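Local coordinates for hypothetical protein SP2199 (Streptococcus pneumoniae TIGR4, PDB 2IBO) that is of unknown function but, as a member of the thiamine-binding MTH1187-YkoF clan, may bind thiamine or a related compound, at residues M1-L7 against T43-F49. Sequence-based numbering, arbitrary orientation.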
loop_
_atom_site.group_PDB
_atom_site.type_symbol
_atom_site.label_atom_id
_atom_site.label_comp_id
_atom_site.label_asym_id
_atom_site.label_seq_id
_atom_site.Cartn_x
_atom_site.Cartn_y
_atom_site.Cartn_z
HETATM N N MSE A 1 -7.727 18.814 9.952
HETATM C CA MSE A 1 -6.564 19.176 10.808
HETATM C C MSE A 1 -5.571 18.027 10.992
HETATM O O MSE A 1 -4.773 17.758 10.099
HETATM C CB MSE A 1 -7.048 19.655 12.176
HETATM C CG MSE A 1 -5.930 20.051 13.130
HETATM SE SE MSE A 1 -6.638 20.652 14.827
HETATM C CE MSE A 1 -7.450 18.963 15.408
ATOM N N LYS A 2 -5.620 17.353 12.142
ATOM C CA LYS A 2 -4.692 16.260 12.433
ATOM C C LYS A 2 -4.551 15.248 11.309
ATOM O O LYS A 2 -5.550 14.806 10.721
ATOM C CB LYS A 2 -5.091 15.537 13.721
ATOM C CG LYS A 2 -4.470 16.122 14.977
ATOM C CD LYS A 2 -4.977 15.428 16.238
ATOM C CE LYS A 2 -6.472 15.694 16.452
ATOM N NZ LYS A 2 -7.027 15.065 17.688
ATOM N N ALA A 3 -3.297 14.888 11.011
ATOM C CA ALA A 3 -3.014 13.925 9.957
ATOM C C ALA A 3 -1.676 13.239 10.136
ATOM O O ALA A 3 -0.765 13.776 10.752
ATOM C CB ALA A 3 -3.057 14.607 8.618
ATOM N N SER A 4 -1.567 12.034 9.601
ATOM C CA SER A 4 -0.326 11.292 9.682
ATOM C C SER A 4 -0.070 10.760 8.279
ATOM O O SER A 4 -0.998 10.339 7.592
ATOM C CB SER A 4 -0.438 10.149 10.684
ATOM O OG SER A 4 0.850 9.674 11.037
ATOM N N ILE A 5 1.192 10.798 7.864
ATOM C CA ILE A 5 1.621 10.375 6.538
ATOM C C ILE A 5 2.782 9.418 6.684
ATOM O O ILE A 5 3.718 9.684 7.435
ATOM C CB ILE A 5 2.093 11.614 5.724
ATOM C CG1 ILE A 5 0.887 12.463 5.353
ATOM C CG2 ILE A 5 2.900 11.210 4.510
ATOM C CD1 ILE A 5 -0.151 11.695 4.593
ATOM N N ALA A 6 2.720 8.295 5.982
ATOM C CA ALA A 6 3.800 7.318 6.016
ATOM C C ALA A 6 4.354 7.342 4.601
ATOM O O ALA A 6 3.598 7.224 3.630
ATOM C CB ALA A 6 3.251 5.949 6.360
ATOM N N LEU A 7 5.658 7.534 4.461
ATOM C CA LEU A 7 6.241 7.601 3.118
ATOM C C LEU A 7 7.351 6.585 2.871
ATOM O O LEU A 7 8.219 6.353 3.730
ATOM C CB LEU A 7 6.772 9.022 2.836
ATOM C CG LEU A 7 7.469 9.284 1.484
ATOM C CD1 LEU A 7 6.448 9.173 0.315
ATOM C CD2 LEU A 7 8.124 10.663 1.510
ATOM N N THR A 43 8.765 6.128 6.158
ATOM C CA THR A 43 9.077 7.172 7.127
ATOM C C THR A 43 7.741 7.757 7.521
ATOM O O THR A 43 6.977 8.192 6.656
ATOM C CB THR A 43 10.015 8.276 6.529
ATOM O OG1 THR A 43 11.313 7.723 6.255
ATOM C CG2 THR A 43 10.183 9.412 7.510
ATOM N N VAL A 44 7.462 7.757 8.822
ATOM C CA VAL A 44 6.187 8.244 9.346
ATOM C C VAL A 44 6.258 9.675 9.840
ATOM O O VAL A 44 7.067 9.991 10.705
ATOM C CB VAL A 44 5.690 7.341 10.517
ATOM C CG1 VAL A 44 4.407 7.899 11.111
ATOM C CG2 VAL A 44 5.473 5.924 10.023
ATOM N N LEU A 45 5.388 10.523 9.297
ATOM C CA LEU A 45 5.317 11.933 9.673
ATOM C C LEU A 45 4.006 12.218 10.397
ATOM O O LEU A 45 2.996 11.572 10.138
ATOM C CB LEU A 45 5.429 12.820 8.423
ATOM C CG LEU A 45 6.708 12.659 7.585
ATOM C CD1 LEU A 45 6.660 13.577 6.379
ATOM C CD2 LEU A 45 7.919 12.964 8.420
ATOM N N GLU A 46 4.015 13.195 11.296
ATOM C CA GLU A 46 2.815 13.530 12.055
ATOM C C GLU A 46 2.657 15.045 12.181
ATOM O O GLU A 46 3.616 15.737 12.515
ATOM C CB GLU A 46 2.914 12.904 13.444
ATOM C CG GLU A 46 1.608 12.767 14.155
ATOM C CD GLU A 46 1.785 12.428 15.623
ATOM O OE1 GLU A 46 0.823 11.939 16.244
ATOM O OE2 GLU A 46 2.879 12.663 16.172
ATOM N N GLY A 47 1.447 15.546 11.929
ATOM C CA GLY A 47 1.182 16.975 12.016
ATOM C C GLY A 47 -0.096 17.381 11.303
ATOM O O GLY A 47 -0.958 16.534 11.043
ATOM N N GLU A 48 -0.220 18.673 10.984
ATOM C CA GLU A 48 -1.398 19.227 10.294
ATOM C C GLU A 48 -1.503 18.698 8.863
ATOM O O GLU A 48 -0.508 18.600 8.148
ATOM C CB GLU A 48 -1.322 20.755 10.255
ATOM C CG GLU A 48 -1.526 21.437 11.588
ATOM C CD GLU A 48 -2.924 21.241 12.134
ATOM O OE1 GLU A 48 -3.896 21.524 11.396
ATOM O OE2 GLU A 48 -3.051 20.809 13.301
ATOM N N PHE A 49 -2.715 18.374 8.436
ATOM C CA PHE A 49 -2.906 17.846 7.098
ATOM C C PHE A 49 -2.245 18.717 6.042
ATOM O O PHE A 49 -1.498 18.212 5.193
ATOM C CB PHE A 49 -4.397 17.685 6.782
ATOM C CG PHE A 49 -4.656 16.977 5.483
ATOM C CD1 PHE A 49 -4.068 15.744 5.225
ATOM C CD2 PHE A 49 -5.469 17.547 4.510
ATOM C CE1 PHE A 49 -4.276 15.091 4.020
ATOM C CE2 PHE A 49 -5.687 16.899 3.294
ATOM C CZ PHE A 49 -5.086 15.663 3.053
#
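Ser-4 turns its hydroxyl back onto the neighbouring strand because chi1 of -164° sets OG opposite its own backbone N, where it donates to Leu-45 O at 3.0 Å. Phe-49, with CG likewise trans to N (chi1 -172°), brings its ring edge to Ala-3, Phe-49 CD1 lying 3.7 Å from Ala-3 CB. The antiparallel pairing of the two central strands, 2-11 and 43-46, runs on to Leu-7 and Thr-43 in a four-stranded sheet of order 2-3-1-4 backed by helices, a ferredoxin-like alpha/beta sandwich, the fold of the MTH1187-YkoF clan. Leu-45 O takes two donors, Ser-4 OG and Ile-5 N, which arrive from opposite faces of its carbonyl plane; a small hydroxyl suits a buried place where a backbone acceptor lies this close. Ladder bonds also tie Ile-5 to Leu-45 and Leu-7 to Thr-43.

The sheet's two faces have different tasks. Ala-3, Ile-5 and Leu-7 lie on the side covered by helix 49-64, and their apolar groups meet Leu-52, Met-53 and Leu-56; methyl-sized Ala-3 leaves room for Phe-49 beside it. Ser-4, Ala-6 and Val-44 line the other face, where Ala-6 CB meets Val-44 CG2 at 4.3 Å. Phe-41 of a second subunit packs on Ser-4 and Ala-6, and its Pro-40 on Val-44; the small Ser-4 and Ala-6 probably let that Phe-41 lie close to the sheet.

Gly-47, at phi 163°, occupies a backbone region open chiefly to glycine, and here the chain turns a corner out of the strand. It still pairs with Ala-3, its N reaching Ala-3 O at 3.1 Å. Glu-48 then sits at the N-cap, and at the first turn of helix 49-64 Phe-49 N donates to Met-1 O over 2.7 Å.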